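Long-range contacts in cofilin (Streptomyces griseoflavus, PDB 5IVU), which probably binds actin, as expected of a bacterial member of the ADF/cofilin family of cytoskeletal proteins: residues Lys83-Trp89 against Ile116-Gly122; Lys27-Leu33 against Arg64-Asp69; Val7-Cys13 against Asn37-Val42; Asp69-Glu73 against Val133-Ala137. Residues are numbered along the deposited sequence.

Interaction 1. Residues Lys83-Trp89 against Ile116-Gly122; sequences KLTFVSW and IAVEIQG
This is a parallel strand pairing at one edge of the central sheet, where 118-122, the outermost strand on its side, lies along 81-89. The segment axes come within 4.6 Å, crossing at -23°. CA atoms pair Thr85-Val118, Phe86-Glu119, Val87-Ile120, Ser88-Gln121 and Trp89-Gly122 at 4.7 to 5.0 Å. Phe86 and Ser88 each bond through N and O to the residues flanking their partners Glu119 and Gln121, while Leu84 takes part through O alone: Val118 N to Leu84 O 3.2 Å, Phe86 N to Val118 O 2.9 Å, Ile120 N to Phe86 O, Ser88 N to Ile120 O and Gly122 N to Ser88 O, each 2.8 Å. Leu84 O also accepts Ala117 N at 2.8 Å, where Ala117 is not extended (phi/psi -96/-34). Thr85, Val87, Val118 and Ile120 share one face, with Thr85 CG2 3.7 Å from Ile120 CG1; on the other, Phe86 (chi1 t) sets CB 3.8 Å from Ile116 CG2. With helix 96-112 as the connection, the pair forms a beta-alpha-beta crossover of the ADF-homology fold.

Interaction 2. Residues Lys27-Leu33 against Arg64-Asp69; sequences KYIIFHL and RWAVYD
The start of strand 28-33 carries a classic beta bulge on its other side, where Lys27 and Tyr28 both face Ser46 of strand 39-46; toward 64-69 the register stays regular. Lys27 (phi/psi -108/-34) departs from extended geometry, yet Lys27 O accepts Asp69 N at 2.9 Å, while its side chain (chi1 t, chi2 p, then t,t) bends at chi2 and runs beside the partner strand, Lys27 NZ donating to Asp69 O at 2.9 Å. The strand axes approach to 4.6 Å with 160° between their directions. Ile29-Val67 and Phe31-Trp65 are the hydrogen-bonded pairs (Ile29 N to Val67 O 2.9 Å, Val67 N to Ile29 O 3.0 Å; Phe31 N to Trp65 O 2.8 Å, Trp65 N to Phe31 O 3.1 Å); Tyr28-Tyr68 and Ile30-Ala66 are non-hydrogen-bonded. Tyr28 (chi1 p) and Tyr68 (chi1 t) lie nearly parallel, planes at 14°, but slid apart to a 5.9 Å centroid separation. On the other face Phe31 CE1 meets Val67 CG2 at 3.9 Å, and Leu33 CD1 reaches the Trp65 ring edge at CH2, 3.4 Å away. These strands form the middle of the sheet, between 39-46 and 81-89; Phe54 meets both tyrosines on one face, while helices 11-21 and 96-112 pack on the other.

Interaction 3. Residues Val7-Cys13 against Asn37-Val42; sequences VTLNDAC and NTEIAV
Asn37 begins the second segment beside Val7, just ahead of strand 8-9, with Asn37 O 3.6 Å from Val7 CG2. Thr38 offers its carbonyl: Thr8 N donates to Thr38 O at 3.0 Å, and Val7 CA makes a CA-H...O contact with Thr38 O at 3.4 Å. Glu39 pairs with Thr8 in parallel register, CA-CA 4.8 Å, and on their shared face Thr8 CG2 lies 3.8 Å from Glu39 CB. Ile40 pairs with Leu9, CA-CA 5.1 Å; Ile40 N donates to Thr8 O at 3.0 Å, and Asn10 N to Ile40 O at 3.2 Å. In the m,t rotamer, Ile40 CG1 lies 4.0 Å from Val7 CG1, Ile40 CB 4.2 Å from Leu9 CD1 and Ile40 CG2 4.2 Å from Cys13 SG. Ala41 CA passes 3.9 Å from Cys13 SG. Val42 ends the segment against the first turn of helix 11-21, Val42 CG2 lying 4.0 Å from Cys13 CA. There the 7-13 backbone has turned from extended (Leu9 -91/126) to helical (Ala12 -59/-23), with Cys13 N bonding Asn10 O at 3.1 Å. The outcome is a short parallel edge strand leading directly into helix 11-21 on a mixed sheet, as in the ADF-homology fold.

Interaction 4. Residues Asp69-Glu73 against Val133-Ala137; sequences DLEYE and VLDKA
Residues 69-72 are extended, ending with Tyr72 at phi/psi -157/165, whereas 133-136 are the last helical turn before Ala137 (-71/1), whose N still bonds Val133 O at 3.0 Å. The closest CA pair, Tyr72-Leu134, is 7.0 Å apart, a distance bridged by side chains; the two segments bury 266 Å² in total. Leu70 and Tyr72 both point CB toward the helix, with Glu71 between them turned away. Leu70 (chi1 t, chi2 p) places CD2 3.6 Å from Val133 CG1 and also 3.6 Å from Ala137 CB, so one methyl touches residues a helical turn apart. Leu134 (m,t) sends CD2 into the strand: it lies 4.2 Å from Leu70 CG, 3.6 Å from Glu71 O and 3.5 Å from Tyr72 CB. Tyr72, with chi1 p, carries its ring toward the end of the helix, CE1 4.5 Å from Ala137 CB. The contact is thus chiefly apolar, the end of helix 130-136 resting on alternate residues of one strand. Lys83 of the adjacent strand 81-89 hydrogen-bonds to Ala137 O, and Glu71, on the far side, forms a salt bridge with Lys80. This C-terminal helix therefore packs over the end of strand 64-72 beside 81-89.

From the N terminus, interaction 3 closes the first loop, bringing 37-42 back to 7-13 around helix 11-21 and strand 28-33. Interaction 2 opens within that loop and closes beyond it, so the two cross; His32 N to Ala41 O, 2.9 Å, joins them. Asp69 ends interaction 2 and begins interaction 4, whose loop runs to the C-terminal helix. Interaction 1 nests within this loop, closing around helix 96-112, and meets interaction 4 through Lys83 N to Leu70 O, 2.8 Å. Thr85 N to Tyr68 O, 2.9 Å, joins interactions 1 and 2. Interactions 3 and 1 secure the two edge strands, interaction 2 the middle, and interaction 4 the terminal helix.

Interaction 1. Residues Lys83-Trp89 against Ile116-Gly122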
# COMPACT_ATOMS: atom_id res chain seq x y z
N LYS A 83 -6.80 10.73 4.36
CA LYS A 83 -7.38 9.75 3.46
C LYS A 83 -6.55 8.48 3.44
O LYS A 83 -5.36 8.51 3.18
CB LYS A 83 -7.51 10.34 2.06
CG LYS A 83 -8.70 11.27 1.93
CD LYS A 83 -9.00 11.64 0.50
CE LYS A 83 -10.42 12.16 0.36
NZ LYS A 83 -10.69 12.68 -1.02
N LEU A 84 -7.20 7.35 3.72
CA LEU A 84 -6.56 6.05 3.65
C LEU A 84 -6.38 5.73 2.16
O LEU A 84 -7.36 5.66 1.41
CB LEU A 84 -7.41 4.98 4.36
CG LEU A 84 -7.62 5.24 5.87
CD1 LEU A 84 -8.88 4.56 6.38
CD2 LEU A 84 -6.41 4.80 6.67
N THR A 85 -5.13 5.52 1.77
CA THR A 85 -4.73 5.40 0.38
C THR A 85 -4.15 4.01 0.11
O THR A 85 -3.17 3.63 0.71
CB THR A 85 -3.66 6.46 0.05
OG1 THR A 85 -4.13 7.76 0.42
CG2 THR A 85 -3.30 6.42 -1.43
N PHE A 86 -4.80 3.26 -0.79
CA PHE A 86 -4.28 1.98 -1.28
C PHE A 86 -3.40 2.21 -2.49
O PHE A 86 -3.74 2.99 -3.37
CB PHE A 86 -5.44 1.06 -1.65
CG PHE A 86 -5.02 -0.36 -1.91
CD1 PHE A 86 -4.88 -1.26 -0.87
CD2 PHE A 86 -4.77 -0.80 -3.20
CE1 PHE A 86 -4.51 -2.57 -1.10
CE2 PHE A 86 -4.40 -2.11 -3.45
CZ PHE A 86 -4.27 -3.00 -2.40
N VAL A 87 -2.25 1.55 -2.50
CA VAL A 87 -1.23 1.74 -3.52
C VAL A 87 -0.92 0.37 -4.10
O VAL A 87 -0.49 -0.52 -3.36
CB VAL A 87 0.07 2.32 -2.92
CG1 VAL A 87 1.19 2.40 -3.95
CG2 VAL A 87 -0.19 3.70 -2.33
N SER A 88 -1.13 0.19 -5.40
CA SER A 88 -0.60 -0.96 -6.11
C SER A 88 0.74 -0.54 -6.72
O SER A 88 0.76 0.32 -7.60
CB SER A 88 -1.55 -1.44 -7.19
OG SER A 88 -2.78 -1.82 -6.62
N TRP A 89 1.83 -1.11 -6.22
CA TRP A 89 3.16 -0.79 -6.71
C TRP A 89 3.55 -1.88 -7.71
O TRP A 89 3.62 -3.05 -7.37
CB TRP A 89 4.14 -0.71 -5.54
CG TRP A 89 5.56 -0.42 -5.90
CD1 TRP A 89 6.64 -1.20 -5.62
CD2 TRP A 89 6.05 0.71 -6.62
NE1 TRP A 89 7.78 -0.62 -6.11
CE2 TRP A 89 7.45 0.56 -6.73
CE3 TRP A 89 5.44 1.85 -7.17
CZ2 TRP A 89 8.25 1.50 -7.37
CZ3 TRP A 89 6.25 2.78 -7.82
CH2 TRP A 89 7.64 2.60 -7.90
N ILE A 116 -11.16 2.52 2.45
CA ILE A 116 -10.11 3.11 1.61
C ILE A 116 -10.74 4.27 0.83
O ILE A 116 -11.78 4.10 0.20
CB ILE A 116 -9.51 2.08 0.63
CG1 ILE A 116 -8.74 0.97 1.37
CG2 ILE A 116 -8.62 2.77 -0.40
CD1 ILE A 116 -7.50 1.40 2.13
N ALA A 117 -10.11 5.44 0.89
CA ALA A 117 -10.63 6.66 0.27
C ALA A 117 -10.06 6.93 -1.11
O ALA A 117 -10.77 7.46 -1.95
CB ALA A 117 -10.39 7.85 1.17
N VAL A 118 -8.79 6.58 -1.33
CA VAL A 118 -8.14 6.72 -2.65
C VAL A 118 -7.30 5.50 -3.02
O VAL A 118 -6.78 4.81 -2.16
CB VAL A 118 -7.25 7.99 -2.76
CG1 VAL A 118 -8.08 9.25 -2.96
CG2 VAL A 118 -6.36 8.14 -1.55
N GLU A 119 -7.19 5.27 -4.33
CA GLU A 119 -6.37 4.21 -4.89
C GLU A 119 -5.35 4.80 -5.86
O GLU A 119 -5.65 5.71 -6.62
CB GLU A 119 -7.21 3.21 -5.66
CG GLU A 119 -8.23 2.48 -4.81
CD GLU A 119 -9.15 1.64 -5.66
OE1 GLU A 119 -9.89 2.24 -6.48
OE2 GLU A 119 -9.12 0.39 -5.52
N ILE A 120 -4.15 4.24 -5.82
CA ILE A 120 -3.06 4.63 -6.68
C ILE A 120 -2.51 3.36 -7.33
O ILE A 120 -2.30 2.36 -6.65
CB ILE A 120 -1.92 5.34 -5.89
CG1 ILE A 120 -2.45 6.51 -5.04
CG2 ILE A 120 -0.85 5.86 -6.84
CD1 ILE A 120 -2.89 7.73 -5.82
N GLN A 121 -2.31 3.41 -8.64
CA GLN A 121 -1.58 2.39 -9.37
C GLN A 121 -0.28 3.08 -9.76
O GLN A 121 -0.30 4.12 -10.41
CB GLN A 121 -2.39 1.96 -10.59
CG GLN A 121 -1.80 0.80 -11.40
CD GLN A 121 -2.01 -0.58 -10.77
OE1 GLN A 121 -3.07 -0.88 -10.21
NE2 GLN A 121 -1.00 -1.44 -10.89
N GLY A 122 0.85 2.54 -9.30
CA GLY A 122 2.15 3.17 -9.52
C GLY A 122 3.06 2.25 -10.30
O GLY A 122 3.33 1.14 -9.85
O HOH W 1 -12.18 10.30 -1.83
O HOH W 2 -4.44 0.32 -6.55

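Interaction 2. Residues Lys27-Leu33 against Arg64-Asp69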
# COMPACT_ATOMS: atom_id res chain seq x y z
N LYS A 27 1.50 4.82 10.49
CA LYS A 27 1.28 5.74 9.38
C LYS A 27 1.13 4.98 8.05
O LYS A 27 0.37 5.41 7.20
CB LYS A 27 2.41 6.76 9.32
CG LYS A 27 2.18 7.93 8.37
CD LYS A 27 1.11 8.91 8.86
CE LYS A 27 1.12 10.15 7.98
NZ LYS A 27 -0.05 11.05 8.20
N TYR A 28 1.85 3.86 7.88
CA TYR A 28 1.65 3.00 6.70
C TYR A 28 1.95 1.52 6.92
O TYR A 28 2.60 1.15 7.89
CB TYR A 28 2.48 3.52 5.51
CG TYR A 28 3.99 3.40 5.63
CD1 TYR A 28 4.65 2.23 5.28
CD2 TYR A 28 4.76 4.49 6.05
CE1 TYR A 28 6.03 2.13 5.36
CE2 TYR A 28 6.14 4.40 6.13
CZ TYR A 28 6.76 3.22 5.80
OH TYR A 28 8.12 3.15 5.88
N ILE A 29 1.47 0.70 5.98
CA ILE A 29 1.67 -0.75 5.99
C ILE A 29 2.08 -1.20 4.57
O ILE A 29 1.49 -0.76 3.59
CB ILE A 29 0.38 -1.52 6.37
CG1 ILE A 29 -0.17 -1.04 7.72
CG2 ILE A 29 0.63 -3.02 6.41
CD1 ILE A 29 -1.54 -1.60 8.06
N ILE A 30 3.08 -2.08 4.50
CA ILE A 30 3.50 -2.70 3.24
C ILE A 30 3.07 -4.17 3.23
O ILE A 30 3.46 -4.92 4.10
CB ILE A 30 5.04 -2.62 3.05
CG1 ILE A 30 5.57 -1.19 3.24
CG2 ILE A 30 5.43 -3.16 1.67
CD1 ILE A 30 5.19 -0.21 2.14
N PHE A 31 2.25 -4.55 2.25
CA PHE A 31 1.84 -5.95 2.04
C PHE A 31 2.59 -6.56 0.86
O PHE A 31 3.01 -5.84 -0.05
CB PHE A 31 0.34 -6.04 1.77
CG PHE A 31 -0.50 -5.33 2.79
CD1 PHE A 31 -0.84 -3.99 2.62
CD2 PHE A 31 -0.97 -6.00 3.91
CE1 PHE A 31 -1.62 -3.33 3.55
CE2 PHE A 31 -1.75 -5.34 4.85
CZ PHE A 31 -2.08 -4.01 4.68
N HIS A 32 2.70 -7.89 0.87
CA HIS A 32 3.41 -8.64 -0.18
C HIS A 32 2.93 -10.10 -0.27
O HIS A 32 2.24 -10.57 0.63
CB HIS A 32 4.94 -8.52 0.05
CG HIS A 32 5.50 -9.45 1.09
ND1 HIS A 32 4.86 -9.72 2.29
CD2 HIS A 32 6.67 -10.12 1.14
CE1 HIS A 32 5.60 -10.55 3.00
NE2 HIS A 32 6.70 -10.80 2.33
N LEU A 33 3.27 -10.78 -1.37
CA LEU A 33 3.08 -12.25 -1.48
C LEU A 33 4.25 -12.94 -0.82
O LEU A 33 5.38 -12.47 -0.95
CB LEU A 33 3.06 -12.76 -2.93
CG LEU A 33 1.82 -13.06 -3.74
CD1 LEU A 33 0.65 -12.29 -3.21
CD2 LEU A 33 2.04 -12.79 -5.22
N ARG A 64 4.58 -4.47 -4.76
CA ARG A 64 4.02 -4.49 -3.41
C ARG A 64 2.61 -3.91 -3.48
O ARG A 64 2.24 -3.28 -4.48
CB ARG A 64 4.86 -3.65 -2.41
CG ARG A 64 6.24 -4.19 -2.10
CD ARG A 64 6.21 -5.47 -1.27
NE ARG A 64 7.07 -6.53 -1.82
CZ ARG A 64 8.37 -6.71 -1.57
NH1 ARG A 64 9.05 -5.92 -0.76
NH2 ARG A 64 9.00 -7.72 -2.15
N TRP A 65 1.84 -4.15 -2.43
CA TRP A 65 0.70 -3.29 -2.09
C TRP A 65 1.04 -2.52 -0.82
O TRP A 65 1.90 -2.94 -0.05
CB TRP A 65 -0.58 -4.08 -1.86
CG TRP A 65 -0.93 -5.05 -2.94
CD1 TRP A 65 -1.50 -4.77 -4.14
CD2 TRP A 65 -0.77 -6.46 -2.89
NE1 TRP A 65 -1.69 -5.92 -4.85
CE2 TRP A 65 -1.25 -6.98 -4.10
CE3 TRP A 65 -0.26 -7.35 -1.93
CZ2 TRP A 65 -1.23 -8.34 -4.40
CZ3 TRP A 65 -0.24 -8.71 -2.22
CH2 TRP A 65 -0.73 -9.19 -3.45
N ALA A 66 0.37 -1.40 -0.62
CA ALA A 66 0.54 -0.65 0.62
C ALA A 66 -0.71 0.10 0.95
O ALA A 66 -1.54 0.35 0.08
CB ALA A 66 1.70 0.32 0.51
N VAL A 67 -0.84 0.44 2.23
CA VAL A 67 -1.82 1.42 2.68
C VAL A 67 -1.06 2.55 3.36
O VAL A 67 -0.13 2.30 4.13
CB VAL A 67 -2.87 0.80 3.61
CG1 VAL A 67 -3.74 1.87 4.25
CG2 VAL A 67 -3.73 -0.18 2.82
N TYR A 68 -1.44 3.79 3.05
CA TYR A 68 -0.81 4.97 3.62
C TYR A 68 -1.89 5.90 4.16
O TYR A 68 -2.88 6.17 3.48
CB TYR A 68 0.02 5.72 2.55
CG TYR A 68 0.98 6.70 3.18
CD1 TYR A 68 0.58 8.00 3.49
CD2 TYR A 68 2.28 6.32 3.50
CE1 TYR A 68 1.45 8.90 4.10
CE2 TYR A 68 3.16 7.20 4.10
CZ TYR A 68 2.74 8.49 4.41
OH TYR A 68 3.60 9.39 5.00
N ASP A 69 -1.70 6.36 5.39
CA ASP A 69 -2.64 7.28 6.02
C ASP A 69 -2.22 8.69 5.63
O ASP A 69 -1.46 9.35 6.32
CB ASP A 69 -2.67 7.09 7.54
CG ASP A 69 -3.76 7.91 8.22
OD1 ASP A 69 -4.78 8.26 7.56
OD2 ASP A 69 -3.59 8.22 9.42

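Interaction 3. Residues Val7-Cys13 against Asn37-Val42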
# COMPACT_ATOMS: atom_id res chain seq x y z
N VAL A 7 -4.66 -18.53 -3.50
CA VAL A 7 -4.06 -17.49 -2.66
C VAL A 7 -4.97 -17.07 -1.50
O VAL A 7 -6.12 -16.68 -1.71
CB VAL A 7 -3.67 -16.25 -3.49
CG1 VAL A 7 -2.87 -15.26 -2.66
CG2 VAL A 7 -2.89 -16.67 -4.74
N THR A 8 -4.43 -17.15 -0.29
CA THR A 8 -5.19 -16.93 0.95
C THR A 8 -4.72 -15.64 1.66
O THR A 8 -3.54 -15.28 1.63
CB THR A 8 -5.10 -18.18 1.86
OG1 THR A 8 -6.21 -18.21 2.76
CG2 THR A 8 -3.79 -18.25 2.65
N LEU A 9 -5.66 -14.94 2.28
CA LEU A 9 -5.35 -13.70 3.00
C LEU A 9 -5.04 -13.99 4.47
O LEU A 9 -5.84 -14.60 5.17
CB LEU A 9 -6.55 -12.75 2.91
CG LEU A 9 -6.45 -11.37 3.55
CD1 LEU A 9 -5.33 -10.56 2.93
CD2 LEU A 9 -7.78 -10.65 3.38
N ASN A 10 -3.88 -13.53 4.93
CA ASN A 10 -3.49 -13.66 6.34
C ASN A 10 -4.36 -12.74 7.24
O ASN A 10 -4.67 -11.61 6.87
CB ASN A 10 -2.00 -13.36 6.47
CG ASN A 10 -1.41 -13.80 7.81
OD1 ASN A 10 -2.06 -14.46 8.62
ND2 ASN A 10 -0.15 -13.43 8.03
N ASP A 11 -4.77 -13.27 8.40
CA ASP A 11 -5.60 -12.52 9.37
C ASP A 11 -4.92 -11.23 9.83
O ASP A 11 -5.60 -10.22 10.07
CB ASP A 11 -5.92 -13.37 10.61
CG ASP A 11 -6.86 -14.53 10.32
OD1 ASP A 11 -7.72 -14.43 9.41
OD2 ASP A 11 -6.74 -15.56 11.02
N ALA A 12 -3.59 -11.27 9.93
CA ALA A 12 -2.77 -10.10 10.30
C ALA A 12 -2.89 -8.88 9.37
O ALA A 12 -2.62 -7.76 9.79
CB ALA A 12 -1.31 -10.51 10.42
N CYS A 13 -3.29 -9.10 8.11
CA CYS A 13 -3.49 -8.00 7.17
C CYS A 13 -4.59 -7.04 7.62
O CYS A 13 -4.33 -5.83 7.79
CB CYS A 13 -3.80 -8.52 5.75
SG CYS A 13 -2.41 -9.36 4.96
N ASN A 37 2.67 -16.78 -5.28
CA ASN A 37 2.82 -17.78 -4.22
C ASN A 37 1.53 -17.84 -3.36
O ASN A 37 0.49 -17.37 -3.82
CB ASN A 37 4.12 -17.49 -3.38
CG ASN A 37 4.90 -18.75 -2.98
OD1 ASN A 37 4.42 -19.87 -3.12
ND2 ASN A 37 6.11 -18.54 -2.45
N THR A 38 1.58 -18.40 -2.15
CA THR A 38 0.38 -18.94 -1.46
C THR A 38 -0.43 -18.02 -0.52
O THR A 38 -1.63 -18.27 -0.34
CB THR A 38 0.75 -20.20 -0.64
OG1 THR A 38 1.77 -19.86 0.31
CG2 THR A 38 1.25 -21.30 -1.56
N GLU A 39 0.21 -17.01 0.09
CA GLU A 39 -0.50 -16.09 1.00
C GLU A 39 -0.07 -14.62 0.86
O GLU A 39 1.11 -14.33 0.61
CB GLU A 39 -0.40 -16.55 2.46
CG GLU A 39 0.85 -16.10 3.24
CD GLU A 39 0.88 -16.62 4.67
OE1 GLU A 39 0.53 -17.79 4.92
OE2 GLU A 39 1.30 -15.85 5.57
N ILE A 40 -1.03 -13.72 1.05
CA ILE A 40 -0.76 -12.29 1.18
C ILE A 40 -0.50 -12.00 2.66
O ILE A 40 -1.27 -12.41 3.52
CB ILE A 40 -1.94 -11.44 0.68
CG1 ILE A 40 -2.27 -11.75 -0.79
CG2 ILE A 40 -1.63 -9.95 0.83
CD1 ILE A 40 -3.65 -11.30 -1.24
N ALA A 41 0.58 -11.28 2.94
CA ALA A 41 1.05 -11.05 4.30
C ALA A 41 1.56 -9.63 4.45
O ALA A 41 1.81 -8.95 3.45
CB ALA A 41 2.17 -12.04 4.64
N VAL A 42 1.72 -9.21 5.71
CA VAL A 42 2.30 -7.91 6.05
C VAL A 42 3.80 -8.05 5.97
O VAL A 42 4.37 -8.82 6.72
CB VAL A 42 1.92 -7.46 7.48
CG1 VAL A 42 2.63 -6.16 7.86
CG2 VAL A 42 0.41 -7.31 7.61

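Interaction 4. Residues Asp69-Glu73 against Val133-Ala137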
# COMPACT_ATOMS: atom_id res chain seq x y z
N ASP A 69 -1.70 6.36 5.39
CA ASP A 69 -2.64 7.28 6.02
C ASP A 69 -2.22 8.69 5.63
O ASP A 69 -1.46 9.35 6.32
CB ASP A 69 -2.67 7.09 7.54
CG ASP A 69 -3.76 7.91 8.22
OD1 ASP A 69 -4.78 8.26 7.56
OD2 ASP A 69 -3.59 8.22 9.42
N LEU A 70 -2.74 9.13 4.49
CA LEU A 70 -2.30 10.37 3.86
C LEU A 70 -2.97 11.57 4.49
O LEU A 70 -4.19 11.66 4.50
CB LEU A 70 -2.64 10.32 2.36
CG LEU A 70 -2.01 11.39 1.47
CD1 LEU A 70 -0.53 11.13 1.26
CD2 LEU A 70 -2.74 11.41 0.14
N GLU A 71 -2.15 12.48 5.00
CA GLU A 71 -2.61 13.75 5.56
C GLU A 71 -2.43 14.88 4.54
O GLU A 71 -1.41 14.95 3.86
CB GLU A 71 -1.80 14.07 6.82
CG GLU A 71 -2.29 15.30 7.59
CD GLU A 71 -1.38 15.66 8.75
OE1 GLU A 71 -0.18 15.91 8.51
OE2 GLU A 71 -1.87 15.70 9.90
N TYR A 72 -3.40 15.79 4.46
CA TYR A 72 -3.28 17.00 3.61
C TYR A 72 -4.16 18.16 4.02
O TYR A 72 -5.12 18.01 4.79
CB TYR A 72 -3.59 16.67 2.15
CG TYR A 72 -5.00 16.20 1.89
CD1 TYR A 72 -5.35 14.88 2.15
CD2 TYR A 72 -5.97 17.06 1.40
CE1 TYR A 72 -6.64 14.43 1.93
CE2 TYR A 72 -7.27 16.61 1.17
CZ TYR A 72 -7.60 15.29 1.44
OH TYR A 72 -8.87 14.83 1.22
N GLU A 73 -3.82 19.32 3.46
CA GLU A 73 -4.47 20.60 3.74
C GLU A 73 -5.25 21.04 2.50
O GLU A 73 -6.23 20.41 2.11
CB GLU A 73 -3.40 21.67 4.13
CG GLU A 73 -2.10 21.06 4.67
CD GLU A 73 -1.16 22.05 5.35
OE1 GLU A 73 -1.62 22.82 6.21
OE2 GLU A 73 0.05 22.03 5.05
N VAL A 133 0.50 12.10 -5.28
CA VAL A 133 -0.47 11.37 -4.45
C VAL A 133 -1.43 12.34 -3.77
O VAL A 133 -2.63 12.06 -3.70
CB VAL A 133 0.25 10.45 -3.43
CG1 VAL A 133 -0.73 9.82 -2.45
CG2 VAL A 133 1.00 9.35 -4.18
N LEU A 134 -0.93 13.48 -3.28
CA LEU A 134 -1.77 14.56 -2.74
C LEU A 134 -2.71 15.14 -3.80
O LEU A 134 -3.89 15.34 -3.52
CB LEU A 134 -0.92 15.68 -2.16
CG LEU A 134 -0.06 15.35 -0.94
CD1 LEU A 134 1.08 16.35 -0.79
CD2 LEU A 134 -0.90 15.31 0.33
N ASP A 135 -2.17 15.39 -4.99
CA ASP A 135 -2.96 15.79 -6.17
C ASP A 135 -4.17 14.87 -6.37
O ASP A 135 -5.32 15.33 -6.35
CB ASP A 135 -2.04 15.81 -7.45
CG ASP A 135 -1.30 17.12 -7.65
OD1 ASP A 135 -1.50 18.12 -6.92
OD2 ASP A 135 -0.46 17.13 -8.56
N LYS A 136 -3.90 13.58 -6.56
CA LYS A 136 -4.97 12.58 -6.78
C LYS A 136 -5.93 12.46 -5.61
O LYS A 136 -7.11 12.18 -5.82
CB LYS A 136 -4.38 11.20 -7.11
CG LYS A 136 -3.75 11.13 -8.49
CD LYS A 136 -3.53 9.70 -8.95
CE LYS A 136 -3.17 9.63 -10.42
NZ LYS A 136 -1.95 10.43 -10.74
N ALA A 137 -5.43 12.69 -4.39
CA ALA A 137 -6.27 12.68 -3.19
C ALA A 137 -7.23 13.89 -3.03
O ALA A 137 -7.92 13.99 -2.03
CB ALA A 137 -5.39 12.56 -1.95